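Alpha-rhamnosidase (Dictyoglomus thermophilum, PDB 6I60) probably hydrolyses terminal non-reducing alpha-L-rhamnose residues from alpha-L-rhamnosides, as a multidomain bacterial glycoside hydrolase. Local coordinates at residues N472-K477 and Y794-G799; I378-N383 and K387-R392. All coordinates share one frame; numbering follows the deposited sequence.

Overall arrangement
From the N terminus the chain first meets contact 2, in the concanavalin-like domain: it leaves strand 375-380, turns through residues 381-387 and returns as strand 388-394, so 378-383 and 387-392 close a very short loop while belonging to two different sheets. Contact 1 follows in the 6-hairpin glycosidase domain, where the start of helix 473-488 meets the end of helix 792-797 across a largely helical excursion of 316 residues. The two loops lie in series and neither nest nor cross. The centres of contact 1 and contact 2 are about 37 Å apart, and the nearest atoms of contact 1 and contact 2 about 17 Å apart; contact 2 joins beta layers, contact 1 two helices.

Contact 1: residues N472-K477 and Y794-G799; sequences NELINK and YMIEEG
Ile-796 reaches from the last turn of helix 792-797 toward the first turn of helix 473-488, where Leu-474 and Lys-477, one turn apart, receive it. Its two branches divide the work. CG2 of Ile-796 meets CD1 of Leu-474 at 4.4 Å, while CG1 of Ile-796 lies 4.3 Å from CB of Lys-477. The CB of Lys-477 points at the other helix, but the rest of the chain bends off, and its ammonium end is carried away from the apolar touch. Leu-474 behaves differently: its CB is set to the side, and with CG anti to the backbone N (chi1 166°) the branch end comes nearer to Ile-796.

Behind this shell, both helix ends are capped. Asn-472 is the N-cap of helix 473-488; its OD1 accepts from Ile-475 N at 2.6 Å, with the donor tilted 21° from the carbonyl plane. The other end of this amide, ND2, makes a weak hydrogen bond to Tyr-781 OH. Asn-476 ND2 gives a hydrogen bond to Glu-473 OE2 (3.3 Å), which it meets from above the carboxylate plane, and Asn-476 OD1 accepts from Cys-470 N. On the inner side of the same turn, Ile-475 packs on helices 777-784 and 826-835. Opposite, helix 792-797 ends in a Schellman motif with Gly-799 at positive phi as its C-prime residue: Gly-799 N bonds to Ile-796 O at 3.1 Å. Glu-798, just past the helix, lays CG over one face of the Tyr-794 ring, near its rim, and forms a salt bridge with Lys-809.

No hydrogen bond or salt bridge crosses between the segments. The 131 Å² they bury is a light, surface-lying apolar touch, while the capping bonds act within each segment, at the start of one helix and the end of the other.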
ATOM      1  N   ASN A 472       6.641  23.152  12.468  1.00 48.44           N
ATOM      2  CA  ASN A 472       5.230  23.516  12.458  1.00 50.79           C
ATOM      3  C   ASN A 472       4.416  22.324  12.950  1.00 50.70           C
ATOM      4  O   ASN A 472       4.481  21.239  12.362  1.00 53.81           O
ATOM      5  CB  ASN A 472       4.807  23.936  11.047  1.00 49.58           C
ATOM      6  CG  ASN A 472       3.331  24.290  10.944  1.00 46.99           C
ATOM      7  OD1 ASN A 472       2.463  23.428  11.073  1.00 50.95           O
ATOM      8  ND2 ASN A 472       3.045  25.560  10.683  1.00 46.52           N
ATOM      9  N   GLU A 473       3.656  22.522  14.031  1.00 50.56           N
ATOM     10  CA  GLU A 473       2.893  21.417  14.603  1.00 47.39           C
ATOM     11  C   GLU A 473       1.645  21.100  13.790  1.00 42.65           C
ATOM     12  O   GLU A 473       1.208  19.943  13.764  1.00 41.72           O
ATOM     13  CB  GLU A 473       2.510  21.729  16.052  1.00 48.62           C
ATOM     14  CG  GLU A 473       1.917  20.547  16.811  1.00 51.67           C
ATOM     15  CD  GLU A 473       2.885  19.383  16.948  1.00 58.11           C
ATOM     16  OE1 GLU A 473       2.416  18.239  17.131  1.00 60.46           O
ATOM     17  OE2 GLU A 473       4.112  19.610  16.876  1.00 54.02           O
ATOM     18  N   LEU A 474       1.061  22.099  13.127  1.00 45.09           N
ATOM     19  CA  LEU A 474      -0.089  21.836  12.266  1.00 49.92           C
ATOM     20  C   LEU A 474       0.295  20.923  11.108  1.00 51.68           C
ATOM     21  O   LEU A 474      -0.475  20.034  10.727  1.00 47.68           O
ATOM     22  CB  LEU A 474      -0.669  23.152  11.746  1.00 47.91           C
ATOM     23  CG  LEU A 474      -1.664  23.056  10.587  1.00 49.03           C
ATOM     24  CD1 LEU A 474      -2.981  22.463  11.058  1.00 53.11           C
ATOM     25  CD2 LEU A 474      -1.889  24.419   9.955  1.00 50.46           C
ATOM     26  N   ILE A 475       1.488  21.123  10.542  1.00 52.46           N
ATOM     27  CA  ILE A 475       1.978  20.228   9.499  1.00 53.03           C
ATOM     28  C   ILE A 475       2.203  18.829  10.061  1.00 50.13           C
ATOM     29  O   ILE A 475       1.892  17.824   9.407  1.00 47.93           O
ATOM     30  CB  ILE A 475       3.260  20.802   8.865  1.00 49.17           C
ATOM     31  CG1 ILE A 475       2.940  22.078   8.085  1.00 45.85           C
ATOM     32  CG2 ILE A 475       3.919  19.783   7.953  1.00 41.62           C
ATOM     33  CD1 ILE A 475       4.151  22.715   7.442  1.00 49.38           C
ATOM     34  N   ASN A 476       2.733  18.739  11.284  1.00 49.56           N
ATOM     35  CA  ASN A 476       2.917  17.439  11.922  1.00 46.53           C
ATOM     36  C   ASN A 476       1.581  16.735  12.135  1.00 51.37           C
ATOM     37  O   ASN A 476       1.488  15.508  12.000  1.00 53.43           O
ATOM     38  CB  ASN A 476       3.651  17.606  13.253  1.00 40.22           C
ATOM     39  CG  ASN A 476       5.070  18.107  13.077  1.00 43.33           C
ATOM     40  OD1 ASN A 476       5.704  17.861  12.053  1.00 45.11           O
ATOM     41  ND2 ASN A 476       5.577  18.813  14.080  1.00 46.61           N
ATOM     42  N   LYS A 477       0.533  17.494  12.471  1.00 46.33           N
ATOM     43  CA  LYS A 477      -0.782  16.889  12.651  1.00 43.88           C
ATOM     44  C   LYS A 477      -1.365  16.436  11.317  1.00 48.75           C
ATOM     45  O   LYS A 477      -1.990  15.373  11.237  1.00 48.03           O
ATOM     46  CB  LYS A 477      -1.721  17.870  13.349  1.00 49.79           C
ATOM     47  CG  LYS A 477      -1.322  18.203  14.780  1.00 54.41           C
ATOM     48  CD  LYS A 477      -1.608  17.044  15.725  1.00 65.64           C
ATOM     49  CE  LYS A 477      -0.976  17.267  17.094  1.00 62.66           C
ATOM     50  NZ  LYS A 477      -0.896  16.007  17.892  1.00 42.58           N
ATOM     51  N   TYR A 794      -8.220  23.031   8.241  1.00 46.89           N
ATOM     52  CA  TYR A 794      -9.631  23.113   8.599  1.00 50.22           C
ATOM     53  C   TYR A 794     -10.187  21.750   8.996  1.00 56.22           C
ATOM     54  O   TYR A 794     -11.068  21.668   9.860  1.00 62.35           O
ATOM     55  CB  TYR A 794     -10.431  23.703   7.437  1.00 50.83           C
ATOM     56  CG  TYR A 794     -11.905  23.860   7.726  1.00 48.80           C
ATOM     57  CD1 TYR A 794     -12.344  24.621   8.801  1.00 46.50           C
ATOM     58  CD2 TYR A 794     -12.857  23.245   6.924  1.00 48.59           C
ATOM     59  CE1 TYR A 794     -13.692  24.767   9.070  1.00 49.49           C
ATOM     60  CE2 TYR A 794     -14.208  23.386   7.186  1.00 55.00           C
ATOM     61  CZ  TYR A 794     -14.619  24.148   8.260  1.00 50.16           C
ATOM     62  OH  TYR A 794     -15.961  24.290   8.526  1.00 49.74           O
ATOM     63  N   MET A 795      -9.688  20.674   8.382  1.00 55.32           N
ATOM     64  CA  MET A 795     -10.102  19.336   8.794  1.00 52.08           C
ATOM     65  C   MET A 795      -9.648  19.042  10.216  1.00 53.87           C
ATOM     66  O   MET A 795     -10.418  18.512  11.026  1.00 53.94           O
ATOM     67  CB  MET A 795      -9.543  18.288   7.833  1.00 52.72           C
ATOM     68  CG  MET A 795      -9.889  18.515   6.373  1.00 47.37           C
ATOM     69  SD  MET A 795      -9.412  17.111   5.345  1.00 46.39           S
ATOM     70  CE  MET A 795      -9.664  17.796   3.708  1.00 48.67           C
ATOM     71  N   ILE A 796      -8.400  19.392  10.537  1.00 50.01           N
ATOM     72  CA  ILE A 796      -7.862  19.126  11.866  1.00 47.58           C
ATOM     73  C   ILE A 796      -8.589  19.961  12.914  1.00 56.67           C
ATOM     74  O   ILE A 796      -8.917  19.470  14.001  1.00 55.06           O
ATOM     75  CB  ILE A 796      -6.342  19.378  11.882  1.00 47.31           C
ATOM     76  CG1 ILE A 796      -5.573  18.090  11.566  1.00 57.53           C
ATOM     77  CG2 ILE A 796      -5.888  19.937  13.222  1.00 56.62           C
ATOM     78  CD1 ILE A 796      -5.815  17.540  10.174  1.00 58.27           C
ATOM     79  N   GLU A 797      -8.867  21.230  12.602  1.00 51.96           N
ATOM     80  CA  GLU A 797      -9.589  22.079  13.541  1.00 54.26           C
ATOM     81  C   GLU A 797     -11.000  21.573  13.805  1.00 55.83           C
ATOM     82  O   GLU A 797     -11.567  21.875  14.861  1.00 57.72           O
ATOM     83  CB  GLU A 797      -9.636  23.521  13.023  1.00 55.72           C
ATOM     84  CG  GLU A 797      -8.271  24.198  12.927  1.00 69.81           C
ATOM     85  CD  GLU A 797      -7.531  24.240  14.257  1.00 71.59           C
ATOM     86  OE1 GLU A 797      -8.088  24.787  15.232  1.00 66.41           O
ATOM     87  OE2 GLU A 797      -6.391  23.729  14.325  1.00 65.04           O
ATOM     88  N   GLU A 798     -11.575  20.804  12.881  1.00 53.61           N
ATOM     89  CA  GLU A 798     -12.910  20.247  13.047  1.00 56.64           C
ATOM     90  C   GLU A 798     -12.891  18.816  13.576  1.00 57.34           C
ATOM     91  O   GLU A 798     -13.913  18.127  13.503  1.00 59.35           O
ATOM     92  CB  GLU A 798     -13.677  20.309  11.726  1.00 54.44           C
ATOM     93  CG  GLU A 798     -14.165  21.700  11.355  1.00 55.32           C
ATOM     94  CD  GLU A 798     -15.291  22.192  12.250  1.00 60.73           C
ATOM     95  OE1 GLU A 798     -15.947  21.355  12.905  1.00 62.85           O
ATOM     96  OE2 GLU A 798     -15.519  23.418  12.297  1.00 67.80           O
ATOM     97  N   GLY A 799     -11.757  18.355  14.095  1.00 56.44           N
ATOM     98  CA  GLY A 799     -11.700  17.084  14.788  1.00 49.54           C
ATOM     99  C   GLY A 799     -11.354  15.883  13.943  1.00 49.56           C
ATOM    100  O   GLY A 799     -11.712  14.761  14.317  1.00 51.81           O
TER

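Contact 2: residues I378-N383 and K387-R392; sequences IKVRTN and KEIRIR
Ile-389 lies against Ile-378 and Val-380, which stand side by side in front of it, and touches each with a different branch. Its CG2 faces Ile-378, whose CD1 comes within 3.9 Å of Ile-389 CG2, and these two side chains pass at a slant. Its CD1 lies against Val-380, at 3.6 Å from Val-380 CG1; here the side chains slide past one another in opposite directions, alongside rather than end-on. In Ile-389, chi1 -81° puts CG1 beside the backbone N and CG2 anti to it, and the extended chi2 carries CD1 on to Val-380. Ile-378 is extended, with CG1 anti to the backbone N (chi1 -165°), and reaches Ile-389 with its terminal CD1.

CB points across the gap in all three residues. The backbones stay well apart, with CA atoms of Val-380 and Ile-389 9.3 Å from each other, so this is face-to-face packing of sheets and not strand pairing. Strand 375-380 lies between 453-458 and 425-427 in one sheet, bonding by its backbone to Tyr-427 and Glu-425, whereas strand 388-394 pairs with 414-418 and 438-442 in the other. Ile-441 of strand 438-442 touches both Ile-378 and Ile-389, widening the apolar layer. Lys-379 forms a salt bridge with Glu-454 through NZ.

Two layers joined by a short connection of seven residues are in keeping with the concanavalin-like beta-sandwich of this domain. With no hydrogen bond across the segments, their mutual hold is purely apolar: buried branched side chains meet in the interior, while the backbone bonds of Ile-378, Val-380 and Ile-389 go to strands beside them.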
ATOM      1  N   ILE A 378     -13.995  -7.670  23.078  1.00 57.91           N
ATOM      2  CA  ILE A 378     -14.793  -7.396  24.265  1.00 56.05           C
ATOM      3  C   ILE A 378     -14.550  -8.495  25.290  1.00 53.23           C
ATOM      4  O   ILE A 378     -14.315  -9.659  24.945  1.00 55.99           O
ATOM      5  CB  ILE A 378     -16.296  -7.264  23.926  1.00 58.31           C
ATOM      6  CG1 ILE A 378     -17.057  -6.611  25.083  1.00 57.24           C
ATOM      7  CG2 ILE A 378     -16.904  -8.618  23.568  1.00 52.21           C
ATOM      8  CD1 ILE A 378     -18.529  -6.404  24.801  1.00 61.94           C
ATOM      9  N   LYS A 379     -14.575  -8.107  26.561  1.00 57.60           N
ATOM     10  CA  LYS A 379     -14.500  -9.036  27.682  1.00 55.49           C
ATOM     11  C   LYS A 379     -15.828  -8.984  28.423  1.00 56.69           C
ATOM     12  O   LYS A 379     -16.275  -7.903  28.822  1.00 60.21           O
ATOM     13  CB  LYS A 379     -13.341  -8.685  28.617  1.00 55.61           C
ATOM     14  CG  LYS A 379     -11.980  -8.622  27.940  1.00 60.27           C
ATOM     15  CD  LYS A 379     -10.887  -8.253  28.937  1.00 61.31           C
ATOM     16  CE  LYS A 379      -9.521  -8.190  28.271  1.00 61.60           C
ATOM     17  NZ  LYS A 379      -8.813  -6.913  28.568  1.00 61.30           N
ATOM     18  N   VAL A 380     -16.465 -10.139  28.588  1.00 57.17           N
ATOM     19  CA  VAL A 380     -17.778 -10.212  29.216  1.00 55.29           C
ATOM     20  C   VAL A 380     -17.718 -11.173  30.396  1.00 58.76           C
ATOM     21  O   VAL A 380     -16.915 -12.111  30.424  1.00 60.59           O
ATOM     22  CB  VAL A 380     -18.872 -10.639  28.210  1.00 57.70           C
ATOM     23  CG1 VAL A 380     -18.694  -9.908  26.890  1.00 49.26           C
ATOM     24  CG2 VAL A 380     -18.852 -12.140  27.993  1.00 57.88           C
ATOM     25  N   ARG A 381     -18.570 -10.913  31.388  1.00 60.63           N
ATOM     26  CA  ARG A 381     -18.718 -11.775  32.562  1.00 57.33           C
ATOM     27  C   ARG A 381     -20.213 -11.858  32.853  1.00 59.77           C
ATOM     28  O   ARG A 381     -20.798 -10.910  33.384  1.00 58.92           O
ATOM     29  CB  ARG A 381     -17.948 -11.237  33.762  1.00 51.32           C
ATOM     30  CG  ARG A 381     -16.450 -11.105  33.548  1.00 52.48           C
ATOM     31  CD  ARG A 381     -15.845 -10.105  34.520  1.00 53.91           C
ATOM     32  NE  ARG A 381     -15.057  -9.086  33.835  1.00 54.74           N
ATOM     33  CZ  ARG A 381     -13.735  -9.123  33.710  1.00 55.87           C
ATOM     34  NH1 ARG A 381     -13.047 -10.134  34.228  1.00 51.82           N
ATOM     35  NH2 ARG A 381     -13.099  -8.153  33.069  1.00 58.26           N
ATOM     36  N   THR A 382     -20.825 -12.981  32.505  1.00 61.88           N
ATOM     37  CA  THR A 382     -22.281 -13.034  32.559  1.00 65.56           C
ATOM     38  C   THR A 382     -22.826 -14.231  33.323  1.00 71.04           C
ATOM     39  O   THR A 382     -23.823 -14.085  34.036  1.00 76.77           O
ATOM     40  CB  THR A 382     -22.855 -13.033  31.132  1.00 64.06           C
ATOM     41  OG1 THR A 382     -24.235 -13.418  31.167  1.00 69.12           O
ATOM     42  CG2 THR A 382     -22.081 -13.997  30.245  1.00 65.31           C
ATOM     43  N   ASN A 383     -22.220 -15.414  33.169  1.00 63.25           N
ATOM     44  CA  ASN A 383     -22.685 -16.657  33.783  1.00 60.94           C
ATOM     45  C   ASN A 383     -24.030 -17.112  33.218  1.00 64.30           C
ATOM     46  O   ASN A 383     -24.297 -18.316  33.150  1.00 69.50           O
ATOM     47  CB  ASN A 383     -22.768 -16.521  35.307  1.00 59.58           C
ATOM     48  CG  ASN A 383     -21.594 -17.164  36.012  1.00 65.13           C
ATOM     49  OD1 ASN A 383     -20.846 -17.939  35.416  1.00 67.31           O
ATOM     50  ND2 ASN A 383     -21.424 -16.847  37.292  1.00 61.40           N
ATOM     51  N   LYS A 387     -27.409 -14.280  26.283  1.00 62.86           N
ATOM     52  CA  LYS A 387     -27.546 -12.831  26.280  1.00 58.84           C
ATOM     53  C   LYS A 387     -26.851 -12.253  25.054  1.00 51.54           C
ATOM     54  O   LYS A 387     -25.704 -12.602  24.757  1.00 51.79           O
ATOM     55  CB  LYS A 387     -26.966 -12.232  27.562  1.00 55.55           C
ATOM     56  CG  LYS A 387     -27.993 -12.045  28.671  1.00 67.53           C
ATOM     57  CD  LYS A 387     -29.255 -11.361  28.150  1.00 76.71           C
ATOM     58  CE  LYS A 387     -30.124 -10.845  29.292  1.00 80.57           C
ATOM     59  NZ  LYS A 387     -31.417 -10.279  28.807  1.00 73.18           N
ATOM     60  N   GLU A 388     -27.554 -11.376  24.339  1.00 51.33           N
ATOM     61  CA  GLU A 388     -27.036 -10.789  23.112  1.00 57.89           C
ATOM     62  C   GLU A 388     -26.294  -9.492  23.406  1.00 62.23           C
ATOM     63  O   GLU A 388     -26.766  -8.651  24.177  1.00 62.23           O
ATOM     64  CB  GLU A 388     -28.173 -10.527  22.121  1.00 49.02           C
ATOM     65  CG  GLU A 388     -27.780  -9.646  20.944  1.00 56.89           C
ATOM     66  CD  GLU A 388     -28.679  -9.843  19.738  1.00 71.66           C
ATOM     67  OE1 GLU A 388     -29.166 -10.977  19.535  1.00 81.39           O
ATOM     68  OE2 GLU A 388     -28.894  -8.865  18.991  1.00 63.56           O
ATOM     69  N   ILE A 389     -25.125  -9.338  22.787  1.00 57.41           N
ATOM     70  CA  ILE A 389     -24.315  -8.130  22.895  1.00 53.92           C
ATOM     71  C   ILE A 389     -24.094  -7.598  21.487  1.00 51.02           C
ATOM     72  O   ILE A 389     -23.561  -8.309  20.626  1.00 51.24           O
ATOM     73  CB  ILE A 389     -22.979  -8.396  23.604  1.00 55.48           C
ATOM     74  CG1 ILE A 389     -23.181  -8.411  25.119  1.00 55.72           C
ATOM     75  CG2 ILE A 389     -21.940  -7.352  23.217  1.00 44.51           C
ATOM     76  CD1 ILE A 389     -22.056  -9.062  25.877  1.00 55.43           C
ATOM     77  N   ARG A 390     -24.511  -6.358  21.252  1.00 44.71           N
ATOM     78  CA  ARG A 390     -24.436  -5.728  19.941  1.00 43.92           C
ATOM     79  C   ARG A 390     -23.377  -4.636  19.964  1.00 49.88           C
ATOM     80  O   ARG A 390     -23.409  -3.752  20.828  1.00 54.89           O
ATOM     81  CB  ARG A 390     -25.794  -5.148  19.541  1.00 48.79           C
ATOM     82  CG  ARG A 390     -25.875  -4.678  18.102  1.00 53.30           C
ATOM     83  CD  ARG A 390     -27.227  -4.044  17.811  1.00 60.77           C
ATOM     84  NE  ARG A 390     -27.307  -2.668  18.295  1.00 66.51           N
ATOM     85  CZ  ARG A 390     -28.443  -2.006  18.485  1.00 68.40           C
ATOM     86  NH1 ARG A 390     -29.605  -2.594  18.233  1.00 71.39           N
ATOM     87  NH2 ARG A 390     -28.420  -0.756  18.928  1.00 72.47           N
ATOM     88  N   ILE A 391     -22.444  -4.697  19.018  1.00 46.45           N
ATOM     89  CA  ILE A 391     -21.327  -3.761  18.937  1.00 45.33           C
ATOM     90  C   ILE A 391     -21.457  -2.985  17.634  1.00 49.52           C
ATOM     91  O   ILE A 391     -21.328  -3.563  16.547  1.00 55.46           O
ATOM     92  CB  ILE A 391     -19.972  -4.475  19.012  1.00 44.12           C
ATOM     93  CG1 ILE A 391     -19.939  -5.442  20.197  1.00 47.21           C
ATOM     94  CG2 ILE A 391     -18.843  -3.463  19.104  1.00 44.46           C
ATOM     95  CD1 ILE A 391     -18.828  -6.464  20.113  1.00 41.85           C
ATOM     96  N   ARG A 392     -21.697  -1.682  17.735  1.00 46.78           N
ATOM     97  CA  ARG A 392     -21.788  -0.802  16.581  1.00 49.28           C
ATOM     98  C   ARG A 392     -20.555   0.091  16.499  1.00 51.00           C
ATOM     99  O   ARG A 392     -19.937   0.421  17.516  1.00 50.35           O
ATOM    100  CB  ARG A 392     -23.049   0.062  16.644  1.00 56.84           C
ATOM    101  CG  ARG A 392     -24.336  -0.732  16.791  1.00 56.68           C
ATOM    102  CD  ARG A 392     -25.554   0.172  16.683  1.00 56.60           C
ATOM    103  NE  ARG A 392     -25.913   0.433  15.293  1.00 67.27           N
ATOM    104  CZ  ARG A 392     -26.885   1.256  14.914  1.00 75.84           C
ATOM    105  NH1 ARG A 392     -27.601   1.904  15.826  1.00 62.60           N
ATOM    106  NH2 ARG A 392     -27.141   1.433  13.623  1.00 68.82           N
TER